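PDB 4XRI: importin-95, which probably carries protein cargo into the nucleus as an importin-beta transport receptor and is expected to bind a small GTPase. Local coordinates for residues A66-A69 / L70-F74; K222-G225 / E226-I230; I378-V381 / E382-R386; E574-L577 / I578-M582; Y689-N692 / F693-L697. The protein carries 2 engineered substitutions. One frame throughout, in Å; residues are numbered along the deposited sequence.

The five contacts are all local, each within one helix or at one of its ends, in a solenoid built from helices without strands, and they follow one another along the chain without touching. Interactions 4 and 5, the closest pair, share the C-terminal repeat region, their centres about 34 Å apart, and interaction 1 lies about 37 Å from interaction 2, centre to centre. Interaction 3 is about 44 Å between centres from both interaction 2 and interaction 4. The widest separations, about 65 Å between centres, part interaction 5 from interactions 2 and 3, across the middle of the chain. Glycerols, probably from the crystallisation liquor, lie near interactions 2 and 4.

Interaction 1: residues A66-A69 / L70-F74; sequences AGIA and LKNAF
The backbone N-H of Asn72 is bonded to Ile68 O at 2.9 Å, and Lys71 N to Gly67 O and Leu70 N to Ala66 O make the same i to i+4 bond in the preceding steps of helix 60-72. Lys71 NZ adds a 2.8 Å hydrogen bond to Asn72 OD1. It gets there because the lysine chain, though CG sets out anti to the backbone N (chi1 -180°), bends at both the CB-CG and CG-CD bonds. With OD1 engaged by the lysine, the amide presents ND2 to Ile68, 3.6 Å from CG2; these two side chains run alongside each other and point the same way. Lys71 CE comes within 4.4 Å of Ile68 CG2 as well. Leu70 CB rests 3.4 Å from Ala66 O. In the HEAT-repeat stack this turn is held between two helices: Ala69, Leu70 and Ala73 pack on Leu46, Leu49 and Val50 of helix 42-54, while Ile68, Leu70 and Lys71 touch Gln122 and Val123 of helix 114-131.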
loop_
_atom_site.group_PDB
_atom_site.type_symbol
_atom_site.label_atom_id
_atom_site.label_comp_id
_atom_site.label_asym_id
_atom_site.label_seq_id
_atom_site.Cartn_x
_atom_site.Cartn_y
_atom_site.Cartn_z
ATOM N N ALA A 66 14.780 31.696 -5.215
ATOM C CA ALA A 66 15.894 31.976 -4.316
ATOM C C ALA A 66 15.597 31.465 -2.912
ATOM O O ALA A 66 16.449 30.851 -2.270
ATOM C CB ALA A 66 16.190 33.468 -4.284
ATOM N N GLY A 67 14.380 31.724 -2.446
ATOM C CA GLY A 67 13.957 31.306 -1.123
ATOM C C GLY A 67 13.900 29.799 -0.980
ATOM O O GLY A 67 14.270 29.252 0.058
ATOM N N ILE A 68 13.432 29.125 -2.026
ATOM C CA ILE A 68 13.351 27.669 -2.018
ATOM C C ILE A 68 14.742 27.054 -1.981
ATOM O O ILE A 68 15.002 26.126 -1.215
ATOM C CB ILE A 68 12.593 27.127 -3.247
ATOM C CG1 ILE A 68 11.159 27.649 -3.257
ATOM C CG2 ILE A 68 12.599 25.607 -3.249
ATOM C CD1 ILE A 68 10.436 27.454 -1.951
ATOM N N ALA A 69 15.632 27.587 -2.813
ATOM C CA ALA A 69 17.017 27.132 -2.860
ATOM C C ALA A 69 17.696 27.327 -1.511
ATOM O O ALA A 69 18.446 26.467 -1.051
ATOM C CB ALA A 69 17.782 27.868 -3.952
ATOM N N LEU A 70 17.420 28.467 -0.886
ATOM C CA LEU A 70 17.949 28.783 0.436
ATOM C C LEU A 70 17.450 27.789 1.476
ATOM O O LEU A 70 18.226 27.274 2.281
ATOM C CB LEU A 70 17.557 30.206 0.836
ATOM C CG LEU A 70 17.971 30.678 2.231
ATOM C CD1 LEU A 70 19.483 30.684 2.373
ATOM C CD2 LEU A 70 17.395 32.062 2.507
ATOM N N LYS A 71 16.147 27.529 1.449
ATOM C CA LYS A 71 15.530 26.544 2.329
ATOM C C LYS A 71 16.188 25.178 2.166
ATOM O O LYS A 71 16.491 24.499 3.149
ATOM C CB LYS A 71 14.026 26.445 2.048
ATOM C CG LYS A 71 13.275 25.446 2.923
ATOM C CD LYS A 71 13.012 24.131 2.195
ATOM C CE LYS A 71 12.154 24.330 0.956
ATOM N NZ LYS A 71 11.854 23.033 0.284
ATOM N N ASN A 72 16.409 24.786 0.915
ATOM C CA ASN A 72 16.988 23.485 0.607
ATOM C C ASN A 72 18.474 23.395 0.928
ATOM O O ASN A 72 19.064 22.316 0.875
ATOM C CB ASN A 72 16.773 23.150 -0.869
ATOM C CG ASN A 72 15.332 22.813 -1.188
ATOM O OD1 ASN A 72 14.569 22.414 -0.310
ATOM N ND2 ASN A 72 14.955 22.965 -2.450
ATOM N N ALA A 73 19.078 24.530 1.261
ATOM C CA ALA A 73 20.503 24.561 1.557
ATOM C C ALA A 73 20.799 23.958 2.925
ATOM O O ALA A 73 21.927 23.547 3.198
ATOM C CB ALA A 73 21.033 25.982 1.482
ATOM N N PHE A 74 19.784 23.898 3.780
ATOM C CA PHE A 74 19.948 23.314 5.106
ATOM C C PHE A 74 18.677 22.614 5.585
ATOM O O PHE A 74 18.376 22.608 6.777
ATOM C CB PHE A 74 20.372 24.386 6.115
ATOM C CG PHE A 74 19.586 25.664 6.014
ATOM C CD1 PHE A 74 18.398 25.819 6.705
ATOM C CD2 PHE A 74 20.042 26.713 5.235
ATOM C CE1 PHE A 74 17.676 26.994 6.618
ATOM C CE2 PHE A 74 19.327 27.891 5.143
ATOM C CZ PHE A 74 18.141 28.033 5.837
#

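Interaction 2: residues K222-G225 / E226-I230; sequences KHEG and ERNYI
His223 and Glu226 join side chains at the start of helix 224-238, with the histidine at the N-cap and the glutamate three residues on. The pair is a His-carboxylate hydrogen bond: His223 ND1 donates to Glu226 OE2 at 3.3 Å, meeting the oxygen nearly along its C-O bond, while the acceptor lies 18° out of the ring plane. Ring and carboxylate stand almost perpendicular, 86° apart, although the two side chains lie side by side. The Arg227 chain bends about CG-CD (chi3 -61°) and lays the guanidinium over the first turn, with Glu224 CA 3.3 Å above one face. At the edge of the group, NH2 makes a weak 3.3 Å bond to Lys222 O, and NE is held by Phe221 O, so the arginine ties the first turn of the helix to the loop before it. Glu224 OE2 remains 4.6 Å from Arg227 NH1, too far for a salt bridge, which probably limits the two charges to a mild attraction. Farther out, Tyr229 and Ile230 rest on helix 182-193, and Asn228 OD1 is bonded to Tyr267 OH. That bond helps to set the amide, whose ND2 is packed 3.3 Å from Glu224 CG.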
loop_
_atom_site.group_PDB
_atom_site.type_symbol
_atom_site.label_atom_id
_atom_site.label_comp_id
_atom_site.label_asym_id
_atom_site.label_seq_id
_atom_site.Cartn_x
_atom_site.Cartn_y
_atom_site.Cartn_z
ATOM N N LYS A 222 -8.229 18.240 24.296
ATOM C CA LYS A 222 -8.654 17.633 25.553
ATOM C C LYS A 222 -9.583 18.529 26.369
ATOM O O LYS A 222 -10.438 18.037 27.103
ATOM C CB LYS A 222 -7.438 17.259 26.402
ATOM C CG LYS A 222 -6.342 16.541 25.639
ATOM C CD LYS A 222 -5.410 15.809 26.588
ATOM C CE LYS A 222 -4.062 15.551 25.944
ATOM N NZ LYS A 222 -3.315 16.823 25.733
ATOM N N HIS A 223 -9.414 19.840 26.237
ATOM C CA HIS A 223 -10.139 20.782 27.081
ATOM C C HIS A 223 -11.256 21.492 26.319
ATOM O O HIS A 223 -11.073 21.920 25.179
ATOM C CB HIS A 223 -9.164 21.795 27.682
ATOM C CG HIS A 223 -7.938 21.168 28.265
ATOM N ND1 HIS A 223 -6.681 21.343 27.728
ATOM C CD2 HIS A 223 -7.775 20.343 29.330
ATOM C CE1 HIS A 223 -5.798 20.668 28.439
ATOM N NE2 HIS A 223 -6.438 20.052 29.418
ATOM N N GLU A 224 -12.410 21.612 26.969
ATOM C CA GLU A 224 -13.640 22.070 26.327
ATOM C C GLU A 224 -13.570 23.515 25.836
ATOM O O GLU A 224 -14.187 23.865 24.830
ATOM C CB GLU A 224 -14.815 21.912 27.295
ATOM C CG GLU A 224 -16.182 21.966 26.638
ATOM C CD GLU A 224 -17.308 21.719 27.624
ATOM O OE1 GLU A 224 -17.066 21.837 28.843
ATOM O OE2 GLU A 224 -18.434 21.404 27.180
ATOM N N GLY A 225 -12.821 24.350 26.551
ATOM C CA GLY A 225 -12.693 25.755 26.203
ATOM C C GLY A 225 -11.978 25.959 24.883
ATOM O O GLY A 225 -12.498 26.619 23.984
ATOM N N GLU A 226 -10.780 25.392 24.771
ATOM C CA GLU A 226 -10.029 25.418 23.520
ATOM C C GLU A 226 -10.833 24.784 22.396
ATOM O O GLU A 226 -10.832 25.274 21.266
ATOM C CB GLU A 226 -8.688 24.695 23.668
ATOM C CG GLU A 226 -7.552 25.580 24.142
ATOM C CD GLU A 226 -7.097 25.245 25.546
ATOM O OE1 GLU A 226 -6.817 26.184 26.317
ATOM O OE2 GLU A 226 -7.015 24.043 25.875
ATOM N N ARG A 227 -11.518 23.692 22.721
ATOM C CA ARG A 227 -12.320 22.957 21.753
ATOM C C ARG A 227 -13.381 23.853 21.122
ATOM O O ARG A 227 -13.422 24.018 19.904
ATOM C CB ARG A 227 -12.981 21.746 22.417
ATOM C CG ARG A 227 -13.217 20.586 21.473
ATOM C CD ARG A 227 -14.057 19.487 22.108
ATOM N NE ARG A 227 -13.435 18.890 23.285
ATOM C CZ ARG A 227 -13.987 18.880 24.493
ATOM N NH1 ARG A 227 -15.178 19.432 24.684
ATOM N NH2 ARG A 227 -13.351 18.314 25.509
ATOM N N ASN A 228 -14.229 24.439 21.962
ATOM C CA ASN A 228 -15.294 25.323 21.497
ATOM C C ASN A 228 -14.750 26.557 20.782
ATOM O O ASN A 228 -15.340 27.033 19.813
ATOM C CB ASN A 228 -16.177 25.746 22.672
ATOM C CG ASN A 228 -16.975 24.591 23.245
ATOM O OD1 ASN A 228 -17.630 23.849 22.512
ATOM N ND2 ASN A 228 -16.917 24.428 24.561
ATOM N N TYR A 229 -13.625 27.063 21.279
ATOM C CA TYR A 229 -12.920 28.192 20.678
ATOM C C TYR A 229 -12.624 27.917 19.209
ATOM O O TYR A 229 -13.060 28.652 18.323
ATOM C CB TYR A 229 -11.624 28.463 21.455
ATOM C CG TYR A 229 -10.957 29.796 21.187
ATOM C CD1 TYR A 229 -9.637 29.858 20.756
ATOM C CD2 TYR A 229 -11.637 30.992 21.387
ATOM C CE1 TYR A 229 -9.013 31.074 20.522
ATOM C CE2 TYR A 229 -11.021 32.212 21.154
ATOM C CZ TYR A 229 -9.711 32.246 20.721
ATOM O OH TYR A 229 -9.101 33.457 20.489
ATOM N N ILE A 230 -11.899 26.830 18.969
ATOM C CA ILE A 230 -11.502 26.423 17.629
ATOM C C ILE A 230 -12.700 26.046 16.760
ATOM O O ILE A 230 -12.795 26.465 15.609
ATOM C CB ILE A 230 -10.526 25.238 17.690
ATOM C CG1 ILE A 230 -9.235 25.670 18.384
ATOM C CG2 ILE A 230 -10.244 24.698 16.301
ATOM C CD1 ILE A 230 -8.334 24.522 18.774
#

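Interaction 3: residues I378-V381 / E382-R386; sequences IQFV and EHNLR
Val381 and Leu385 meet one turn apart near the C-terminal end of helix 374-384, a helix of the HEAT-repeat solenoid, with Val381 CG1 4.4 Å from Leu385 CD1. Val381 is buried, and its O accepts weak bonds from Leu385 N, at 3.0 Å, and from Asn384 N; Leu385 goes on to touch Val397 of helix 390-402. Glu382 packs back on Ile378, whose O takes the Glu382 N-H. Glu382 CG, beside its own backbone N (chi1 -68°), comes to 3.2 Å from Ile378 O, and Glu382 OE2 lies 3.5 Å from Ile378 CG2. The third residue, Phe380, carries the Asn384 amide: Asn384 ND2 sits 3.1 Å above one face of the Phe380 ring, toward its rim, with ring and amide planes 59° apart. Phe380 O also receives two weak bonds, from Asn384 ND2 at 3.1 Å and from Asn384 N. An alanine in place of Phe380 would strip the ring from beneath the amide and would probably let the Asn384 side chain turn more freely, while opening a gap beside Ala395. On the exposed side, Gln379 O takes the His383 N-H and lies 3.0 Å above one face of the His383 imidazole.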
loop_
_atom_site.group_PDB
_atom_site.type_symbol
_atom_site.label_atom_id
_atom_site.label_comp_id
_atom_site.label_asym_id
_atom_site.label_seq_id
_atom_site.Cartn_x
_atom_site.Cartn_y
_atom_site.Cartn_z
ATOM N N ILE A 378 -31.944 2.518 -3.633
ATOM C CA ILE A 378 -32.892 1.795 -4.475
ATOM C C ILE A 378 -33.954 2.738 -5.039
ATOM O O ILE A 378 -34.359 2.610 -6.197
ATOM C CB ILE A 378 -33.562 0.642 -3.697
ATOM C CG1 ILE A 378 -32.541 -0.465 -3.433
ATOM C CG2 ILE A 378 -34.740 0.073 -4.468
ATOM C CD1 ILE A 378 -31.804 -0.918 -4.676
ATOM N N GLN A 379 -34.387 3.698 -4.228
ATOM C CA GLN A 379 -35.325 4.713 -4.695
ATOM C C GLN A 379 -34.723 5.485 -5.862
ATOM O O GLN A 379 -35.396 5.762 -6.853
ATOM C CB GLN A 379 -35.701 5.679 -3.569
ATOM C CG GLN A 379 -36.698 6.742 -3.995
ATOM C CD GLN A 379 -36.951 7.780 -2.920
ATOM O OE1 GLN A 379 -36.109 8.013 -2.052
ATOM N NE2 GLN A 379 -38.119 8.411 -2.972
ATOM N N PHE A 380 -33.444 5.819 -5.732
ATOM C CA PHE A 380 -32.729 6.569 -6.758
ATOM C C PHE A 380 -32.521 5.749 -8.027
ATOM O O PHE A 380 -32.671 6.262 -9.137
ATOM C CB PHE A 380 -31.378 7.040 -6.214
ATOM C CG PHE A 380 -30.549 7.800 -7.210
ATOM C CD1 PHE A 380 -30.709 9.166 -7.364
ATOM C CD2 PHE A 380 -29.596 7.152 -7.978
ATOM C CE1 PHE A 380 -29.944 9.871 -8.272
ATOM C CE2 PHE A 380 -28.828 7.851 -8.890
ATOM C CZ PHE A 380 -29.001 9.213 -9.037
ATOM N N VAL A 381 -32.168 4.479 -7.856
ATOM C CA VAL A 381 -31.895 3.596 -8.987
ATOM C C VAL A 381 -33.160 3.331 -9.796
ATOM O O VAL A 381 -33.131 3.332 -11.026
ATOM C CB VAL A 381 -31.290 2.251 -8.525
ATOM C CG1 VAL A 381 -31.166 1.283 -9.696
ATOM C CG2 VAL A 381 -29.935 2.475 -7.884
ATOM N N GLU A 382 -34.273 3.110 -9.103
ATOM C CA GLU A 382 -35.546 2.868 -9.776
ATOM C C GLU A 382 -36.003 4.100 -10.556
ATOM O O GLU A 382 -36.513 3.986 -11.671
ATOM C CB GLU A 382 -36.626 2.456 -8.771
ATOM C CG GLU A 382 -36.408 1.094 -8.131
ATOM C CD GLU A 382 -37.678 0.524 -7.521
ATOM O OE1 GLU A 382 -38.748 0.642 -8.157
ATOM O OE2 GLU A 382 -37.610 -0.038 -6.407
ATOM N N HIS A 383 -35.804 5.273 -9.965
ATOM C CA HIS A 383 -36.207 6.532 -10.586
ATOM C C HIS A 383 -35.434 6.850 -11.863
ATOM O O HIS A 383 -35.966 7.489 -12.770
ATOM C CB HIS A 383 -36.027 7.697 -9.604
ATOM C CG HIS A 383 -37.015 7.711 -8.481
ATOM N ND1 HIS A 383 -37.062 8.722 -7.546
ATOM C CD2 HIS A 383 -37.994 6.837 -8.136
ATOM C CE1 HIS A 383 -38.024 8.474 -6.677
ATOM N NE2 HIS A 383 -38.605 7.335 -7.014
ATOM N N ASN A 384 -34.181 6.410 -11.929
ATOM C CA ASN A 384 -33.255 6.930 -12.929
ATOM C C ASN A 384 -32.681 5.919 -13.914
ATOM O O ASN A 384 -31.971 6.298 -14.846
ATOM C CB ASN A 384 -32.097 7.624 -12.219
ATOM C CG ASN A 384 -32.507 8.939 -11.597
ATOM O OD1 ASN A 384 -33.069 9.801 -12.267
ATOM N ND2 ASN A 384 -32.241 9.094 -10.308
ATOM N N LEU A 385 -32.982 4.642 -13.711
ATOM C CA LEU A 385 -32.442 3.590 -14.564
ATOM C C LEU A 385 -32.843 3.785 -16.028
ATOM O O LEU A 385 -32.085 3.450 -16.937
ATOM C CB LEU A 385 -32.906 2.218 -14.068
ATOM C CG LEU A 385 -32.042 1.017 -14.450
ATOM C CD1 LEU A 385 -30.591 1.247 -14.053
ATOM C CD2 LEU A 385 -32.578 -0.241 -13.793
ATOM N N ARG A 386 -34.030 4.343 -16.246
ATOM C CA ARG A 386 -34.555 4.533 -17.595
ATOM C C ARG A 386 -34.628 6.006 -17.990
ATOM O O ARG A 386 -35.419 6.384 -18.853
ATOM C CB ARG A 386 -35.943 3.900 -17.716
ATOM C CG ARG A 386 -35.977 2.408 -17.441
ATOM C CD ARG A 386 -37.382 1.862 -17.638
ATOM N NE ARG A 386 -37.428 0.404 -17.584
ATOM C CZ ARG A 386 -38.495 -0.319 -17.905
ATOM N NH1 ARG A 386 -38.452 -1.643 -17.830
ATOM N NH2 ARG A 386 -39.604 0.284 -18.307
#

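Interaction 4: residues E574-L577 / I578-M582; sequences EDKL and ILEDM
Lys576 and Glu580 form the one salt bridge of this stretch, Lys576 NZ to Glu580 OE2 at 2.6 Å, the ammonium meeting the carboxylate oxygen almost in line with its C-O bond. The lysine runs out extended and turns only about CD-CE (chi4 64°), which swings NZ back onto the glutamate; the aliphatic part takes part too, with CG 3.4 Å from the same OE2. A methionine in place of Lys576 has no ammonium group and would probably leave the Glu580 carboxylate without its charged mate. Among backbone bonds, Ile578, Leu579, Glu580 and Asp581 donate in order to the carbonyls of Glu574, Asp575, Lys576 and Leu577. Asp575 also works at the helix start, with OD1 bonded to Val571 N and its own N-H to Ser572 OG. The apolar contacts are looser: Ile578 CD1 lies alongside Glu574, 4.0 Å from CG, and Leu579 and Met582 turn to helix 546-567, packing on Thr563, Leu566 and Gln567. A lysine-glutamate salt bridge spaced i to i+4 is a familiar surface feature of alpha-helices, here on helix 573-597 of the importin-beta solenoid.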
loop_
_atom_site.group_PDB
_atom_site.type_symbol
_atom_site.label_atom_id
_atom_site.label_comp_id
_atom_site.label_asym_id
_atom_site.label_seq_id
_atom_site.Cartn_x
_atom_site.Cartn_y
_atom_site.Cartn_z
ATOM N N GLU A 574 9.047 1.793 -26.320
ATOM C CA GLU A 574 7.668 1.326 -26.367
ATOM C C GLU A 574 7.588 -0.106 -26.876
ATOM O O GLU A 574 6.860 -0.922 -26.318
ATOM C CB GLU A 574 6.812 2.224 -27.252
ATOM C CG GLU A 574 5.339 1.838 -27.230
ATOM C CD GLU A 574 4.590 2.241 -28.484
ATOM O OE1 GLU A 574 5.243 2.450 -29.526
ATOM O OE2 GLU A 574 3.347 2.352 -28.422
ATOM N N ASP A 575 8.325 -0.397 -27.945
ATOM C CA ASP A 575 8.433 -1.757 -28.471
ATOM C C ASP A 575 8.822 -2.720 -27.362
ATOM O O ASP A 575 8.210 -3.772 -27.188
ATOM C CB ASP A 575 9.465 -1.837 -29.601
ATOM C CG ASP A 575 9.009 -1.142 -30.867
ATOM O OD1 ASP A 575 9.876 -0.809 -31.701
ATOM O OD2 ASP A 575 7.788 -0.936 -31.032
ATOM N N LYS A 576 9.850 -2.328 -26.618
ATOM C CA LYS A 576 10.380 -3.108 -25.508
ATOM C C LYS A 576 9.330 -3.370 -24.431
ATOM O O LYS A 576 9.153 -4.504 -23.990
ATOM C CB LYS A 576 11.588 -2.380 -24.917
ATOM C CG LYS A 576 12.214 -3.014 -23.697
ATOM C CD LYS A 576 13.482 -2.256 -23.328
ATOM C CE LYS A 576 13.865 -2.456 -21.874
ATOM N NZ LYS A 576 14.216 -3.871 -21.575
ATOM N N LEU A 577 8.627 -2.317 -24.024
ATOM C CA LEU A 577 7.581 -2.430 -23.011
ATOM C C LEU A 577 6.438 -3.336 -23.457
ATOM O O LEU A 577 5.965 -4.174 -22.691
ATOM C CB LEU A 577 7.030 -1.045 -22.655
ATOM C CG LEU A 577 7.584 -0.380 -21.393
ATOM C CD1 LEU A 577 7.145 -1.146 -20.152
ATOM C CD2 LEU A 577 9.099 -0.271 -21.456
ATOM N N ILE A 578 5.999 -3.161 -24.699
ATOM C CA ILE A 578 4.913 -3.963 -25.250
ATOM C C ILE A 578 5.293 -5.442 -25.311
ATOM O O ILE A 578 4.495 -6.317 -24.975
ATOM C CB ILE A 578 4.517 -3.473 -26.656
ATOM C CG1 ILE A 578 3.846 -2.103 -26.560
ATOM C CG2 ILE A 578 3.584 -4.467 -27.333
ATOM C CD1 ILE A 578 3.405 -1.545 -27.899
ATOM N N LEU A 579 6.525 -5.708 -25.728
ATOM C CA LEU A 579 7.034 -7.072 -25.814
ATOM C C LEU A 579 7.119 -7.707 -24.428
ATOM O O LEU A 579 6.795 -8.882 -24.251
ATOM C CB LEU A 579 8.407 -7.081 -26.498
ATOM C CG LEU A 579 9.095 -8.401 -26.864
ATOM C CD1 LEU A 579 9.947 -8.932 -25.721
ATOM C CD2 LEU A 579 8.073 -9.438 -27.312
ATOM N N GLU A 580 7.552 -6.919 -23.448
ATOM C CA GLU A 580 7.727 -7.423 -22.091
ATOM C C GLU A 580 6.387 -7.728 -21.422
ATOM O O GLU A 580 6.263 -8.718 -20.699
ATOM C CB GLU A 580 8.530 -6.424 -21.256
ATOM C CG GLU A 580 10.014 -6.416 -21.600
ATOM C CD GLU A 580 10.795 -5.344 -20.866
ATOM O OE1 GLU A 580 10.191 -4.608 -20.058
ATOM O OE2 GLU A 580 12.019 -5.240 -21.101
ATOM N N ASP A 581 5.385 -6.894 -21.683
ATOM C CA ASP A 581 4.036 -7.147 -21.184
ATOM C C ASP A 581 3.456 -8.419 -21.803
ATOM O O ASP A 581 2.756 -9.179 -21.138
ATOM C CB ASP A 581 3.112 -5.958 -21.473
ATOM C CG ASP A 581 3.370 -4.777 -20.558
ATOM O OD1 ASP A 581 2.831 -3.686 -20.840
ATOM O OD2 ASP A 581 4.107 -4.936 -19.564
ATOM N N MET A 582 3.750 -8.639 -23.082
ATOM C CA MET A 582 3.288 -9.827 -23.799
ATOM C C MET A 582 3.857 -11.103 -23.182
ATOM O O MET A 582 3.122 -12.051 -22.887
ATOM C CB MET A 582 3.681 -9.741 -25.277
ATOM C CG MET A 582 3.128 -10.856 -26.142
ATOM S SD MET A 582 3.648 -10.674 -27.862
ATOM C CE MET A 582 3.440 -8.908 -28.081
#

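Interaction 5: residues Y689-N692 / F693-L697; sequences YCDN and FMNYL
Phe693 lies with one face over the backbone oxygen of Tyr689, Tyr689 O being 3.3 Å above the ring plane and toward its rim, while the same oxygen accepts the Phe693 N-H. With CG beside the backbone N (chi1 -70°), the ring folds back along the helix, and Tyr689 CB comes to 4.0 Å from Phe693 CE2. Cys690 SG approaches obliquely, 4.1 Å from Phe693 CD2, a sulfur-aromatic contact with the sulfur 73° off the ring normal. These residues open helix 690-701 of the solenoid, where Phe693 touches Leu655 of helix 648-660 and Val675 of helix 665-682. On the outer side, Asp691 and Asn695 cross with carboxylate and amide planes 73° apart. A water bridges them, donating to Asp691 OD1 and, at 2.8 Å, to Asn695 OD1; Asp691 OD1 is also bonded to Tyr732 OH. Asn692 ND2 is held by Tyr656 OH, and Asn692 O sits at the edge of the Tyr696 ring, 3.2 Å from CD2.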
loop_
_atom_site.group_PDB
_atom_site.type_symbol
_atom_site.label_atom_id
_atom_site.label_comp_id
_atom_site.label_asym_id
_atom_site.label_seq_id
_atom_site.Cartn_x
_atom_site.Cartn_y
_atom_site.Cartn_z
ATOM N N TYR A 689 23.304 -29.753 -5.763
ATOM C CA TYR A 689 23.344 -28.337 -6.119
ATOM C C TYR A 689 23.326 -27.435 -4.892
ATOM O O TYR A 689 23.425 -26.213 -5.007
ATOM C CB TYR A 689 22.164 -27.978 -7.023
ATOM C CG TYR A 689 21.939 -28.949 -8.156
ATOM C CD1 TYR A 689 22.635 -28.827 -9.351
ATOM C CD2 TYR A 689 21.023 -29.986 -8.033
ATOM C CE1 TYR A 689 22.429 -29.715 -10.390
ATOM C CE2 TYR A 689 20.808 -30.877 -9.066
ATOM C CZ TYR A 689 21.515 -30.738 -10.240
ATOM O OH TYR A 689 21.304 -31.622 -11.270
ATOM N N CYS A 690 23.201 -28.043 -3.718
ATOM C CA CYS A 690 22.961 -27.283 -2.499
ATOM C C CYS A 690 24.198 -26.583 -1.946
ATOM O O CYS A 690 24.073 -25.609 -1.206
ATOM C CB CYS A 690 22.362 -28.194 -1.430
ATOM S SG CYS A 690 20.624 -28.572 -1.730
ATOM N N ASP A 691 25.387 -27.062 -2.299
ATOM C CA ASP A 691 26.606 -26.388 -1.862
ATOM C C ASP A 691 26.742 -25.051 -2.577
ATOM O O ASP A 691 27.160 -24.054 -1.985
ATOM C CB ASP A 691 27.846 -27.247 -2.113
ATOM C CG ASP A 691 29.090 -26.674 -1.451
ATOM O OD1 ASP A 691 29.148 -26.661 -0.202
ATOM O OD2 ASP A 691 30.010 -26.238 -2.176
ATOM N N ASN A 692 26.391 -25.043 -3.859
ATOM C CA ASN A 692 26.358 -23.812 -4.638
ATOM C C ASN A 692 25.298 -22.860 -4.102
ATOM O O ASN A 692 25.528 -21.654 -4.005
ATOM C CB ASN A 692 26.098 -24.115 -6.113
ATOM C CG ASN A 692 27.327 -24.639 -6.823
ATOM O OD1 ASN A 692 28.446 -24.214 -6.542
ATOM N ND2 ASN A 692 27.124 -25.565 -7.753
ATOM N N PHE A 693 24.142 -23.415 -3.748
ATOM C CA PHE A 693 23.070 -22.640 -3.136
ATOM C C PHE A 693 23.551 -21.974 -1.856
ATOM O O PHE A 693 23.410 -20.762 -1.688
ATOM C CB PHE A 693 21.858 -23.527 -2.832
ATOM C CG PHE A 693 21.118 -23.990 -4.054
ATOM C CD1 PHE A 693 21.211 -23.293 -5.248
ATOM C CD2 PHE A 693 20.326 -25.125 -4.007
ATOM C CE1 PHE A 693 20.529 -23.721 -6.371
ATOM C CE2 PHE A 693 19.642 -25.557 -5.124
ATOM C CZ PHE A 693 19.744 -24.855 -6.309
ATOM N N MET A 694 24.117 -22.779 -0.959
ATOM C CA MET A 694 24.596 -22.290 0.331
ATOM C C MET A 694 25.616 -21.167 0.171
ATOM O O MET A 694 25.567 -20.171 0.894
ATOM C CB MET A 694 25.205 -23.433 1.149
ATOM C CG MET A 694 24.185 -24.435 1.680
ATOM S SD MET A 694 22.980 -23.690 2.798
ATOM C CE MET A 694 24.044 -23.185 4.147
ATOM N N ASN A 695 26.535 -21.330 -0.775
ATOM C CA ASN A 695 27.546 -20.313 -1.036
ATOM C C ASN A 695 26.931 -18.971 -1.429
ATOM O O ASN A 695 27.359 -17.920 -0.946
ATOM C CB ASN A 695 28.506 -20.784 -2.128
ATOM C CG ASN A 695 29.470 -21.845 -1.636
ATOM O OD1 ASN A 695 29.640 -22.038 -0.432
ATOM N ND2 ASN A 695 30.110 -22.538 -2.568
ATOM N N TYR A 696 25.918 -19.013 -2.289
ATOM C CA TYR A 696 25.232 -17.792 -2.703
ATOM C C TYR A 696 24.391 -17.206 -1.573
ATOM O O TYR A 696 24.376 -15.992 -1.365
ATOM C CB TYR A 696 24.350 -18.053 -3.926
ATOM C CG TYR A 696 25.094 -17.971 -5.239
ATOM C CD1 TYR A 696 25.379 -16.742 -5.821
ATOM C CD2 TYR A 696 25.512 -19.120 -5.897
ATOM C CE1 TYR A 696 26.057 -16.660 -7.020
ATOM C CE2 TYR A 696 26.194 -19.046 -7.096
ATOM C CZ TYR A 696 26.461 -17.814 -7.654
ATOM O OH TYR A 696 27.139 -17.735 -8.848
ATOM N N LEU A 697 23.692 -18.073 -0.848
ATOM C CA LEU A 697 22.858 -17.639 0.268
ATOM C C LEU A 697 23.702 -17.006 1.370
ATOM O O LEU A 697 23.384 -15.920 1.859
ATOM C CB LEU A 697 22.055 -18.813 0.830
ATOM C CG LEU A 697 21.010 -19.438 -0.099
ATOM C CD1 LEU A 697 20.384 -20.658 0.552
ATOM C CD2 LEU A 697 19.939 -18.425 -0.481
HETATM O O HOH W 1 31.876 -24.792 -1.562
HETATM O O HOH W 2 30.062 -24.379 1.008
#